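Local coordinates for putative exported protein (Bordetella parapertussis, PDB 3OCJ) that is of unknown function but is probably an S-adenosylmethionine-dependent methyltransferase with a Rossmann-like domain, and holds a palmitic acid molecule in the crystal, at residues H72-H77 and V90-L95; P118-A123 and P142-V147; D178-D183 and T207-R212; S226-P231 and P263-L268. All blocks are in the same frame, centred on the assembly; numbering follows the deposited sequence.

Contact 1: residues H72-H77 and V90-L95; sequences HRLVTH and VFYERL. With PLM (palmitic acid), chain D.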
# COMPACT_ATOMS: atom_id res chain seq x y z
N HIS A 72 -0.98 -7.12 -4.13
CA HIS A 72 -1.46 -8.42 -3.69
C HIS A 72 -0.31 -9.42 -3.58
O HIS A 72 -0.14 -10.07 -2.55
CB HIS A 72 -2.52 -8.97 -4.63
CG HIS A 72 -2.93 -10.37 -4.30
ND1 HIS A 72 -3.82 -10.67 -3.29
CD2 HIS A 72 -2.55 -11.56 -4.83
CE1 HIS A 72 -3.97 -11.98 -3.22
NE2 HIS A 72 -3.21 -12.54 -4.14
N ARG A 73 0.45 -9.55 -4.66
CA ARG A 73 1.48 -10.58 -4.72
C ARG A 73 2.57 -10.31 -3.68
O ARG A 73 3.08 -11.23 -3.04
CB ARG A 73 2.05 -10.69 -6.14
CG ARG A 73 1.02 -11.16 -7.16
CD ARG A 73 1.57 -11.18 -8.59
NE ARG A 73 2.59 -12.22 -8.76
CZ ARG A 73 3.01 -12.65 -9.94
NH1 ARG A 73 2.50 -12.14 -11.06
NH2 ARG A 73 3.94 -13.60 -10.01
N LEU A 74 2.90 -9.04 -3.48
CA LEU A 74 3.89 -8.68 -2.49
C LEU A 74 3.37 -8.89 -1.07
O LEU A 74 4.03 -9.53 -0.24
CB LEU A 74 4.33 -7.23 -2.69
CG LEU A 74 5.48 -6.74 -1.81
CD1 LEU A 74 6.74 -7.54 -2.06
CD2 LEU A 74 5.72 -5.26 -2.05
N VAL A 75 2.17 -8.38 -0.80
CA VAL A 75 1.65 -8.42 0.56
C VAL A 75 1.31 -9.83 1.04
O VAL A 75 1.53 -10.15 2.21
CB VAL A 75 0.43 -7.48 0.73
CG1 VAL A 75 -0.16 -7.66 2.10
CG2 VAL A 75 0.85 -6.03 0.53
N THR A 76 0.80 -10.67 0.15
CA THR A 76 0.39 -12.02 0.54
C THR A 76 1.50 -13.07 0.40
O THR A 76 1.31 -14.24 0.74
CB THR A 76 -0.85 -12.49 -0.24
OG1 THR A 76 -0.52 -12.65 -1.63
CG2 THR A 76 -1.98 -11.48 -0.11
N HIS A 77 2.66 -12.64 -0.09
CA HIS A 77 3.81 -13.53 -0.19
C HIS A 77 4.10 -14.21 1.15
O HIS A 77 4.27 -13.56 2.18
CB HIS A 77 5.05 -12.78 -0.68
CG HIS A 77 6.31 -13.60 -0.64
ND1 HIS A 77 6.60 -14.56 -1.58
CD2 HIS A 77 7.35 -13.60 0.22
CE1 HIS A 77 7.76 -15.13 -1.29
NE2 HIS A 77 8.24 -14.55 -0.21
N VAL A 90 15.41 -11.52 -1.17
CA VAL A 90 15.81 -10.57 -0.14
C VAL A 90 14.93 -9.33 -0.18
O VAL A 90 14.48 -8.83 0.86
CB VAL A 90 17.29 -10.17 -0.27
CG1 VAL A 90 17.63 -9.08 0.74
CG2 VAL A 90 18.18 -11.38 -0.07
N PHE A 91 14.66 -8.82 -1.38
CA PHE A 91 13.77 -7.67 -1.52
C PHE A 91 12.36 -7.97 -1.00
O PHE A 91 11.75 -7.14 -0.31
CB PHE A 91 13.69 -7.21 -2.98
CG PHE A 91 15.02 -6.77 -3.56
CD1 PHE A 91 16.00 -6.23 -2.76
CD2 PHE A 91 15.25 -6.86 -4.93
CE1 PHE A 91 17.21 -5.81 -3.30
CE2 PHE A 91 16.45 -6.45 -5.48
CZ PHE A 91 17.43 -5.92 -4.66
N TYR A 92 11.84 -9.15 -1.32
CA TYR A 92 10.51 -9.56 -0.88
C TYR A 92 10.42 -9.82 0.62
O TYR A 92 9.34 -9.74 1.20
CB TYR A 92 10.09 -10.86 -1.57
CG TYR A 92 9.31 -10.75 -2.87
CD1 TYR A 92 9.94 -10.40 -4.05
CD2 TYR A 92 7.96 -11.09 -2.92
CE1 TYR A 92 9.24 -10.34 -5.24
CE2 TYR A 92 7.25 -11.03 -4.10
CZ TYR A 92 7.90 -10.66 -5.26
OH TYR A 92 7.19 -10.61 -6.45
N GLU A 93 11.54 -10.20 1.25
CA GLU A 93 11.47 -10.74 2.61
C GLU A 93 12.22 -9.96 3.68
O GLU A 93 11.98 -10.19 4.88
CB GLU A 93 11.93 -12.21 2.62
CG GLU A 93 10.97 -13.11 1.87
CD GLU A 93 11.40 -14.56 1.83
OE1 GLU A 93 12.41 -14.92 2.48
OE2 GLU A 93 10.69 -15.33 1.15
N ARG A 94 13.11 -9.07 3.30
CA ARG A 94 13.96 -8.42 4.29
C ARG A 94 13.85 -6.89 4.36
O ARG A 94 14.21 -6.30 5.38
CB ARG A 94 15.41 -8.84 4.11
CG ARG A 94 15.60 -10.34 4.27
CD ARG A 94 17.04 -10.75 4.04
NE ARG A 94 17.95 -10.17 5.02
CZ ARG A 94 19.27 -10.28 4.95
NH1 ARG A 94 19.84 -10.94 3.96
NH2 ARG A 94 20.03 -9.72 5.89
N LEU A 95 13.36 -6.24 3.31
CA LEU A 95 13.29 -4.78 3.36
C LEU A 95 12.35 -4.35 4.47
O LEU A 95 11.23 -4.84 4.55
CB LEU A 95 12.85 -4.22 2.01
CG LEU A 95 13.75 -4.58 0.83
CD1 LEU A 95 13.19 -3.96 -0.44
CD2 LEU A 95 15.19 -4.12 1.07
C1 PLM D . 1.72 0.90 -1.86
O1 PLM D . 1.02 0.21 -1.09
O2 PLM D . 1.24 1.22 -2.97
C2 PLM D . 3.12 1.35 -1.50
C3 PLM D . 3.67 0.68 -0.24
C4 PLM D . 5.16 1.00 -0.15
C5 PLM D . 5.80 0.59 1.18
C6 PLM D . 5.82 -0.92 1.37
C7 PLM D . 6.16 -1.68 0.10
C8 PLM D . 7.58 -1.45 -0.40
C9 PLM D . 7.79 -2.30 -1.64
CA PLM D . 9.25 -2.53 -1.98
CB PLM D . 9.39 -3.80 -2.81
CC PLM D . 10.71 -3.87 -3.55
CD PLM D . 10.78 -5.12 -4.41
CE PLM D . 12.03 -5.09 -5.28
CF PLM D . 11.93 -6.04 -6.45
CG PLM D . 11.76 -7.49 -6.02
O HOH W 1 5.08 -12.96 -6.62
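His77 and Tyr92 meet as a T-shaped aromatic pair: the tyrosine turns its ring edge, at CD2, toward the imidazole face, with planes 63° apart and centroids 5.1 Å apart. CG of His77 stands anti to the backbone N (chi1 173°), which puts that atom 3.8 Å from Tyr92 CD2. At the imidazole edge, His77 NE2 donates to Glu93 OE2 at 2.9 Å, almost straight and in the ring plane, on the anti lone pair of that oxygen. The same OE2 is also gripped by Arg89 in a salt bridge and by the backbone N of Gly80, so a carboxylate suits this place by serving three donors. The contact joins the end of helix 68-76 to helix 86-94, two helices of the N-terminal part of the chain that precede the first strand of the Rossmann-like sheet and line the palmitic acid site. Leu74 lays CD1 over a face of the Tyr92 ring as a CH-pi contact, 4.2 Å from the centroid, while its other methyl, CD2, reaches PLM C9 at 3.6 Å; a branched leucine can thus serve ring and lipid together. Near the far end of the fatty chain, Phe91 CB lies 3.5 Å from PLM CE, and Tyr92 CE1 comes within 3.9 Å of the terminal carbon, PLM CG. Tyr92 OH hydrogen-bonds a water that Arg73 NE also reaches weakly; the Arg73 guanidinium has its firmer partner in Glu69, a salt bridge.

Contact 2: residues P118-A123 and P142-V147; sequences PGCVVA and PGVQLV
Val121 and Val147 cross obliquely on one face of a parallel strand pair, CG1 of the first meeting CG2 of the second at 4.0 Å. Val121 CG1 lies anti to the backbone N (chi1 179°) and is the branch that meets Val147; beta-branched valines favour the extended backbone of a strand. Gln145 leans across Val121 on this face, its chain extended beyond CG and its amide oxygen OE1 3.8 Å from Val121 CG2; at this exposed position a long polar side chain can bring its amide end against the valine while remaining exposed. Ala123 lies on the same face, its small CB 4.2 Å from Val147 CB.

The other face carries Val122, whose CG2 touches Val144 CG1 at 4.1 Å, while Leu146 brings CD2 against Val122 CB. Between the strands, Val122 N donates to Gln145 O at 2.9 Å and Val122 O accepts from Val147 N at 2.8 Å, so Val122 is bonded through both its backbone groups. In the loops just before the strands, the rings of Pro118 and Pro142 lie side by side and point the same way, each followed by a glycine with positive phi; Gly119 N donates to Pro142 O at 2.9 Å.

Strands 121-124 and 145-150 belong to a beta-alpha-beta unit of the Rossmann-like methyltransferase sheet: Leu133 of the intervening helix 131-134 rests on Val122 and Leu146, strand 188-192 adjoins Val121 and Ala123, and strand 172-176 flanks Leu146 and Val147.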
# COMPACT_ATOMS: atom_id res chain seq x y z
N PRO A 118 -23.17 -8.96 10.94
CA PRO A 118 -24.07 -9.49 9.90
C PRO A 118 -24.73 -8.35 9.12
O PRO A 118 -25.13 -7.36 9.72
CB PRO A 118 -25.12 -10.26 10.70
CG PRO A 118 -24.42 -10.64 11.98
CD PRO A 118 -23.48 -9.50 12.27
N GLY A 119 -24.82 -8.51 7.80
CA GLY A 119 -25.53 -7.55 6.97
C GLY A 119 -24.81 -6.24 6.71
O GLY A 119 -25.36 -5.35 6.05
N CYS A 120 -23.59 -6.09 7.19
CA CYS A 120 -22.90 -4.82 6.99
C CYS A 120 -22.42 -4.66 5.55
O CYS A 120 -22.21 -5.63 4.83
CB CYS A 120 -21.76 -4.63 7.98
SG CYS A 120 -20.31 -5.66 7.70
N VAL A 121 -22.30 -3.40 5.15
CA VAL A 121 -21.78 -3.06 3.83
C VAL A 121 -20.35 -2.56 4.02
O VAL A 121 -20.11 -1.58 4.73
CB VAL A 121 -22.64 -1.99 3.15
CG1 VAL A 121 -22.06 -1.65 1.79
CG2 VAL A 121 -24.08 -2.48 3.00
N VAL A 122 -19.40 -3.26 3.41
CA VAL A 122 -17.99 -2.93 3.57
C VAL A 122 -17.43 -2.52 2.22
O VAL A 122 -17.56 -3.24 1.23
CB VAL A 122 -17.19 -4.14 4.08
CG1 VAL A 122 -15.75 -3.74 4.38
CG2 VAL A 122 -17.85 -4.74 5.31
N ALA A 123 -16.79 -1.35 2.17
CA ALA A 123 -16.19 -0.87 0.93
C ALA A 123 -14.67 -0.84 1.04
O ALA A 123 -14.13 -0.59 2.11
CB ALA A 123 -16.70 0.53 0.62
N PRO A 142 -23.33 -13.41 8.35
CA PRO A 142 -24.07 -13.65 7.11
C PRO A 142 -24.54 -12.34 6.48
O PRO A 142 -24.78 -11.36 7.19
CB PRO A 142 -25.27 -14.48 7.56
CG PRO A 142 -25.41 -14.21 9.03
CD PRO A 142 -24.02 -13.95 9.53
N GLY A 143 -24.67 -12.32 5.16
CA GLY A 143 -25.32 -11.20 4.49
C GLY A 143 -24.48 -9.96 4.32
O GLY A 143 -25.00 -8.91 3.95
N VAL A 144 -23.19 -10.06 4.59
CA VAL A 144 -22.29 -8.95 4.32
C VAL A 144 -22.27 -8.64 2.82
O VAL A 144 -22.25 -9.55 1.98
CB VAL A 144 -20.87 -9.25 4.84
CG1 VAL A 144 -19.87 -8.21 4.34
CG2 VAL A 144 -20.87 -9.31 6.38
N GLN A 145 -22.30 -7.35 2.48
CA GLN A 145 -22.12 -6.93 1.10
C GLN A 145 -20.78 -6.26 0.96
O GLN A 145 -20.41 -5.45 1.81
CB GLN A 145 -23.23 -5.96 0.68
CG GLN A 145 -24.62 -6.54 0.83
CD GLN A 145 -25.70 -5.50 0.62
OE1 GLN A 145 -25.45 -4.46 0.01
NE2 GLN A 145 -26.90 -5.77 1.11
N LEU A 146 -20.06 -6.62 -0.09
CA LEU A 146 -18.74 -6.03 -0.35
C LEU A 146 -18.78 -5.10 -1.55
O LEU A 146 -19.37 -5.42 -2.58
CB LEU A 146 -17.70 -7.12 -0.60
CG LEU A 146 -17.51 -8.18 0.50
CD1 LEU A 146 -16.50 -9.23 0.07
CD2 LEU A 146 -17.12 -7.55 1.83
N VAL A 147 -18.13 -3.96 -1.42
CA VAL A 147 -18.10 -2.97 -2.49
C VAL A 147 -16.65 -2.62 -2.78
O VAL A 147 -15.88 -2.30 -1.88
CB VAL A 147 -18.89 -1.70 -2.12
CG1 VAL A 147 -18.83 -0.67 -3.25
CG2 VAL A 147 -20.33 -2.05 -1.78

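Contact 3: residues D178-D183 and T207-R212; sequences DAWKLD and TELYRR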
# COMPACT_ATOMS: atom_id res chain seq x y z
N ASP A 178 -12.69 7.17 -10.04
CA ASP A 178 -11.55 7.85 -9.43
C ASP A 178 -11.79 7.97 -7.93
O ASP A 178 -12.70 8.67 -7.48
CB ASP A 178 -11.43 9.24 -10.05
CG ASP A 178 -10.23 10.02 -9.53
OD1 ASP A 178 -9.53 9.56 -8.60
OD2 ASP A 178 -10.02 11.12 -10.07
N ALA A 179 -10.97 7.27 -7.15
CA ALA A 179 -11.08 7.32 -5.70
C ALA A 179 -11.10 8.75 -5.15
O ALA A 179 -11.79 9.03 -4.17
CB ALA A 179 -9.96 6.51 -5.05
N TRP A 180 -10.34 9.65 -5.76
CA TRP A 180 -10.28 11.04 -5.30
C TRP A 180 -11.58 11.82 -5.50
O TRP A 180 -11.74 12.92 -4.97
CB TRP A 180 -9.11 11.78 -5.96
CG TRP A 180 -7.78 11.17 -5.65
CD1 TRP A 180 -7.10 10.26 -6.42
CD2 TRP A 180 -6.98 11.38 -4.48
NE1 TRP A 180 -5.93 9.91 -5.81
CE2 TRP A 180 -5.83 10.57 -4.61
CE3 TRP A 180 -7.13 12.17 -3.34
CZ2 TRP A 180 -4.82 10.55 -3.64
CZ3 TRP A 180 -6.13 12.15 -2.39
CH2 TRP A 180 -4.99 11.35 -2.54
N LYS A 181 -12.51 11.25 -6.26
CA LYS A 181 -13.80 11.91 -6.53
C LYS A 181 -14.96 11.17 -5.87
O LYS A 181 -16.12 11.39 -6.21
CB LYS A 181 -14.04 12.03 -8.04
CG LYS A 181 -12.97 12.79 -8.81
CD LYS A 181 -13.33 12.87 -10.29
CE LYS A 181 -12.15 13.29 -11.16
NZ LYS A 181 -11.66 12.19 -12.06
N LEU A 182 -14.65 10.29 -4.92
CA LEU A 182 -15.67 9.53 -4.22
C LEU A 182 -16.78 10.46 -3.71
O LEU A 182 -16.49 11.47 -3.08
CB LEU A 182 -15.04 8.80 -3.03
CG LEU A 182 -15.97 7.90 -2.21
CD1 LEU A 182 -16.46 6.73 -3.04
CD2 LEU A 182 -15.24 7.41 -0.97
N ASP A 183 -18.03 10.12 -3.98
CA ASP A 183 -19.12 11.00 -3.56
C ASP A 183 -20.33 10.26 -2.99
O ASP A 183 -21.41 10.83 -2.87
CB ASP A 183 -19.53 11.96 -4.68
CG ASP A 183 -20.20 11.25 -5.85
OD1 ASP A 183 -20.30 10.00 -5.83
OD2 ASP A 183 -20.62 11.94 -6.80
N THR A 207 -6.52 15.33 3.38
CA THR A 207 -7.65 15.64 4.25
C THR A 207 -8.98 15.57 3.50
O THR A 207 -9.97 15.04 4.03
CB THR A 207 -7.45 17.01 4.91
OG1 THR A 207 -6.24 16.97 5.66
CG2 THR A 207 -8.62 17.34 5.83
N GLU A 208 -9.01 16.08 2.27
CA GLU A 208 -10.23 16.03 1.48
C GLU A 208 -10.64 14.61 1.12
O GLU A 208 -11.84 14.29 1.09
CB GLU A 208 -10.13 16.94 0.25
CG GLU A 208 -10.15 18.41 0.61
CD GLU A 208 -11.28 18.74 1.58
OE1 GLU A 208 -12.43 18.34 1.31
OE2 GLU A 208 -11.02 19.38 2.63
N LEU A 209 -9.66 13.75 0.87
CA LEU A 209 -9.95 12.34 0.64
C LEU A 209 -10.61 11.74 1.89
O LEU A 209 -11.62 11.05 1.80
CB LEU A 209 -8.67 11.58 0.29
CG LEU A 209 -8.83 10.07 0.11
CD1 LEU A 209 -9.55 9.74 -1.18
CD2 LEU A 209 -7.50 9.36 0.16
N TYR A 210 -10.05 12.04 3.05
CA TYR A 210 -10.62 11.56 4.31
C TYR A 210 -12.05 12.07 4.50
O TYR A 210 -12.90 11.36 5.02
CB TYR A 210 -9.75 11.95 5.50
CG TYR A 210 -8.38 11.30 5.55
CD1 TYR A 210 -8.08 10.16 4.81
CD2 TYR A 210 -7.38 11.85 6.36
CE1 TYR A 210 -6.81 9.58 4.88
CE2 TYR A 210 -6.12 11.28 6.43
CZ TYR A 210 -5.84 10.15 5.70
OH TYR A 210 -4.59 9.58 5.77
N ARG A 211 -12.30 13.31 4.09
CA ARG A 211 -13.65 13.86 4.20
C ARG A 211 -14.63 13.10 3.31
O ARG A 211 -15.77 12.86 3.71
CB ARG A 211 -13.67 15.35 3.85
CG ARG A 211 -14.79 16.09 4.55
CD ARG A 211 -14.86 17.55 4.15
NE ARG A 211 -13.60 18.26 4.37
CZ ARG A 211 -13.25 18.85 5.51
NH1 ARG A 211 -14.05 18.80 6.57
NH2 ARG A 211 -12.10 19.49 5.59
N ARG A 212 -14.19 12.72 2.11
CA ARG A 212 -15.04 11.92 1.24
C ARG A 212 -15.31 10.55 1.85
O ARG A 212 -16.43 10.05 1.78
CB ARG A 212 -14.43 11.81 -0.16
CG ARG A 212 -14.47 13.15 -0.89
CD ARG A 212 -13.76 13.13 -2.22
NE ARG A 212 -13.85 14.46 -2.83
CZ ARG A 212 -14.80 14.83 -3.67
NH1 ARG A 212 -15.75 13.98 -4.02
NH2 ARG A 212 -14.81 16.06 -4.16
O HOH W 2 -16.99 14.14 -6.91
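The loop between strands 172-176 and 188-192 of the Rossmann-like domain packs here against helix 203-216, with Arg212 reaching over the turn and Leu209 meeting an indole. Arg212 NH1 donates to Leu182 O at 2.8 Å (angle at the hydrogen 156°). The oxygen lies near the guanidinium plane, whereas the nitrogen stands well above the plane of the carbonyl. With its chain extended from CG to NE, Arg212 runs past the loop backbone, and its CD is 3.3 Å from Leu182 O. Trp180 O lies over one face of the guanidinium. A water links Arg212 to Lys181, donating to Lys181 O and accepting from Arg212 NH1 at 3.1 Å. Arginine fits because its long stem spans from the helix to the loop and its end donates to Leu182 O.

One turn back, Leu209 crosses Trp180 at about a right angle. Its CB approaches Trp180 CZ3 at 3.7 Å, and CD1 sits above the ring plane, offset toward the rim; CG lies anti to the backbone N (chi1 176°), and CB, CD1 and CD2 all meet atoms of the benzene part of the indole. Leu182 is buried beside the helix, with Phe213 and Ala216 as further neighbours.

The loop is shaped from within: Asp178 OD1 accepts from Trp180 N at 3.0 Å, and OD2 forms a salt bridge with Lys181 NZ at 2.8 Å. An aspartate is short enough to fold back on the backbone two residues on, the defining bond of an Asx turn, here leading into the 3-10 segment 179-180.

Contact 4: residues S226-P231 and P263-L268; sequences SFLTPP and PRWNAL. With PLM (palmitic acid), chain D.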
# COMPACT_ATOMS: atom_id res chain seq x y z
N SER A 226 -4.22 3.64 6.60
CA SER A 226 -2.82 3.45 6.93
C SER A 226 -2.02 4.63 6.43
O SER A 226 -2.50 5.43 5.64
CB SER A 226 -2.29 2.20 6.26
OG SER A 226 -2.39 2.36 4.85
N PHE A 227 -0.78 4.74 6.89
CA PHE A 227 0.10 5.78 6.38
C PHE A 227 1.54 5.40 6.64
O PHE A 227 1.84 4.78 7.67
CB PHE A 227 -0.23 7.14 7.03
CG PHE A 227 -0.22 7.12 8.54
CD1 PHE A 227 0.83 7.67 9.25
CD2 PHE A 227 -1.27 6.53 9.24
CE1 PHE A 227 0.82 7.65 10.64
CE2 PHE A 227 -1.28 6.51 10.62
CZ PHE A 227 -0.22 7.06 11.32
N LEU A 228 2.43 5.74 5.72
CA LEU A 228 3.87 5.62 5.95
C LEU A 228 4.38 6.82 6.74
O LEU A 228 3.99 7.96 6.47
CB LEU A 228 4.62 5.53 4.63
CG LEU A 228 4.46 4.22 3.86
CD1 LEU A 228 4.95 4.41 2.41
CD2 LEU A 228 5.24 3.10 4.53
N THR A 229 5.24 6.55 7.72
CA THR A 229 5.77 7.59 8.61
C THR A 229 7.17 8.04 8.19
O THR A 229 7.91 7.28 7.54
CB THR A 229 5.88 7.02 10.02
OG1 THR A 229 6.67 5.83 9.93
CG2 THR A 229 4.49 6.69 10.58
N PRO A 230 7.55 9.27 8.57
CA PRO A 230 8.88 9.79 8.22
C PRO A 230 9.95 9.19 9.13
O PRO A 230 9.69 8.99 10.31
CB PRO A 230 8.73 11.29 8.49
CG PRO A 230 7.74 11.34 9.64
CD PRO A 230 6.72 10.28 9.25
N PRO A 231 11.15 8.94 8.58
CA PRO A 231 12.26 8.45 9.39
C PRO A 231 12.87 9.59 10.21
O PRO A 231 12.54 10.76 10.01
CB PRO A 231 13.27 7.97 8.35
CG PRO A 231 13.02 8.90 7.18
CD PRO A 231 11.51 9.09 7.16
N PRO A 263 10.85 5.60 -5.59
CA PRO A 263 9.40 5.37 -5.52
C PRO A 263 8.59 6.65 -5.29
O PRO A 263 9.06 7.62 -4.69
CB PRO A 263 9.23 4.47 -4.29
CG PRO A 263 10.60 4.13 -3.81
CD PRO A 263 11.59 5.05 -4.45
N ARG A 264 7.34 6.60 -5.74
CA ARG A 264 6.41 7.72 -5.63
C ARG A 264 5.64 7.75 -4.31
O ARG A 264 4.88 8.69 -4.08
CB ARG A 264 5.34 7.61 -6.73
CG ARG A 264 5.82 7.51 -8.15
CD ARG A 264 4.67 6.96 -9.01
NE ARG A 264 5.03 6.97 -10.42
CZ ARG A 264 4.92 8.04 -11.20
NH1 ARG A 264 4.44 9.17 -10.71
NH2 ARG A 264 5.28 7.98 -12.48
N TRP A 265 5.81 6.73 -3.47
CA TRP A 265 5.05 6.61 -2.22
C TRP A 265 5.69 7.36 -1.06
O TRP A 265 5.65 6.89 0.08
CB TRP A 265 4.85 5.14 -1.85
CG TRP A 265 6.12 4.32 -1.69
CD1 TRP A 265 7.08 4.47 -0.73
CD2 TRP A 265 6.52 3.19 -2.49
NE1 TRP A 265 8.07 3.51 -0.88
CE2 TRP A 265 7.74 2.71 -1.95
CE3 TRP A 265 5.95 2.53 -3.58
CZ2 TRP A 265 8.41 1.61 -2.50
CZ3 TRP A 265 6.63 1.44 -4.13
CH2 TRP A 265 7.85 0.99 -3.58
N ASN A 266 6.25 8.53 -1.34
CA ASN A 266 7.06 9.23 -0.35
C ASN A 266 6.38 10.43 0.33
O ASN A 266 7.07 11.36 0.77
CB ASN A 266 8.40 9.64 -0.96
CG ASN A 266 8.24 10.67 -2.06
OD1 ASN A 266 7.15 10.88 -2.60
ND2 ASN A 266 9.35 11.33 -2.40
N ALA A 267 5.06 10.41 0.39
CA ALA A 267 4.34 11.40 1.17
C ALA A 267 4.21 10.84 2.57
O ALA A 267 3.25 10.15 2.89
CB ALA A 267 2.97 11.69 0.58
N LEU A 268 5.20 11.13 3.40
CA LEU A 268 5.33 10.52 4.73
C LEU A 268 4.74 11.45 5.77
O LEU A 268 4.94 12.67 5.70
CB LEU A 268 6.81 10.23 5.03
CG LEU A 268 7.56 9.47 3.92
CD1 LEU A 268 9.03 9.25 4.28
CD2 LEU A 268 6.88 8.14 3.61
C1 PLM D . 1.72 0.90 -1.86
O1 PLM D . 1.02 0.21 -1.09
O2 PLM D . 1.24 1.22 -2.97
C2 PLM D . 3.12 1.35 -1.50
C3 PLM D . 3.67 0.68 -0.24
C4 PLM D . 5.16 1.00 -0.15
C5 PLM D . 5.80 0.59 1.18
C6 PLM D . 5.82 -0.92 1.37
C7 PLM D . 6.16 -1.68 0.10
C8 PLM D . 7.58 -1.45 -0.40
C9 PLM D . 7.79 -2.30 -1.64
CA PLM D . 9.25 -2.53 -1.98
CB PLM D . 9.39 -3.80 -2.81
CC PLM D . 10.71 -3.87 -3.55
CD PLM D . 10.78 -5.12 -4.41
CE PLM D . 12.03 -5.09 -5.28
CF PLM D . 11.93 -6.04 -6.45
CG PLM D . 11.76 -7.49 -6.02
O HOH W 3 1.92 8.75 4.80
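Leu268 overlaps Leu228, its CD2 lying 3.6 Å from Leu228 CB. The contact joins two irregular connections of the methyltransferase-like fold: residues 226-231 leave strand 221-226 of the central sheet, and residues 263-268 link helix 247-261 to helix 271-280. Leu268 also touches both prolines. Its CB sits 4.1 Å from Pro230 CB, and its CD1 meets Pro231 CD at 3.8 Å, the Pro231 and Leu268 side chains crossing at about a right angle. Consecutive prolines suit such a partner, since their rings offer rigid apolar surfaces and lack a backbone N-H that would need an acceptor.

Leu228 places its CG anti to the carbonyl carbon (chi1 -72°) and brings CD1 to the indole of Trp265, 3.8 Å from Trp265 CD1. The indole is a wall of the lipid site: PLM C4 lies over the centre of one face, 3.5 Å from Trp265 CD2, and Pro263 CB lies over the centre of the opposite face. Farther along the chain, PLM C8 and C9 pass close to the benzene part of the ring. A broad, flat, largely apolar indole is well suited to an alkyl chain, while its polar NE1 is hydrogen-bonded to a glycerol, probably from the crystallisation liquor. Phe257 of helix 247-261 adds an edge-to-face ring contact with Trp265.

Between the two backbones a water donates to Leu228 O at 2.8 Å and to Ala267 O at 2.7 Å.

Contact 4 is the buried one of the four; contacts 1, 2 and 3 each mix buried with more exposed residues. Contacts 1 and 4 share the palmitic acid, contact 4 along the chain from near its carboxylate and contact 1 mainly along its far half, their nearest protein atoms about 7 Å apart. Their chemistry is mostly aromatic and aliphatic, with one His-carboxylate bond in contact 1. Contacts 2 and 3 both belong to the Rossmann-like domain, yet differ: contact 2 is a regular ladder of backbone bonds between strands, whereas contact 3 ties a loop to a helix through an arginine. Contacts 2 and 4 lie on opposite sides of the chain's centre.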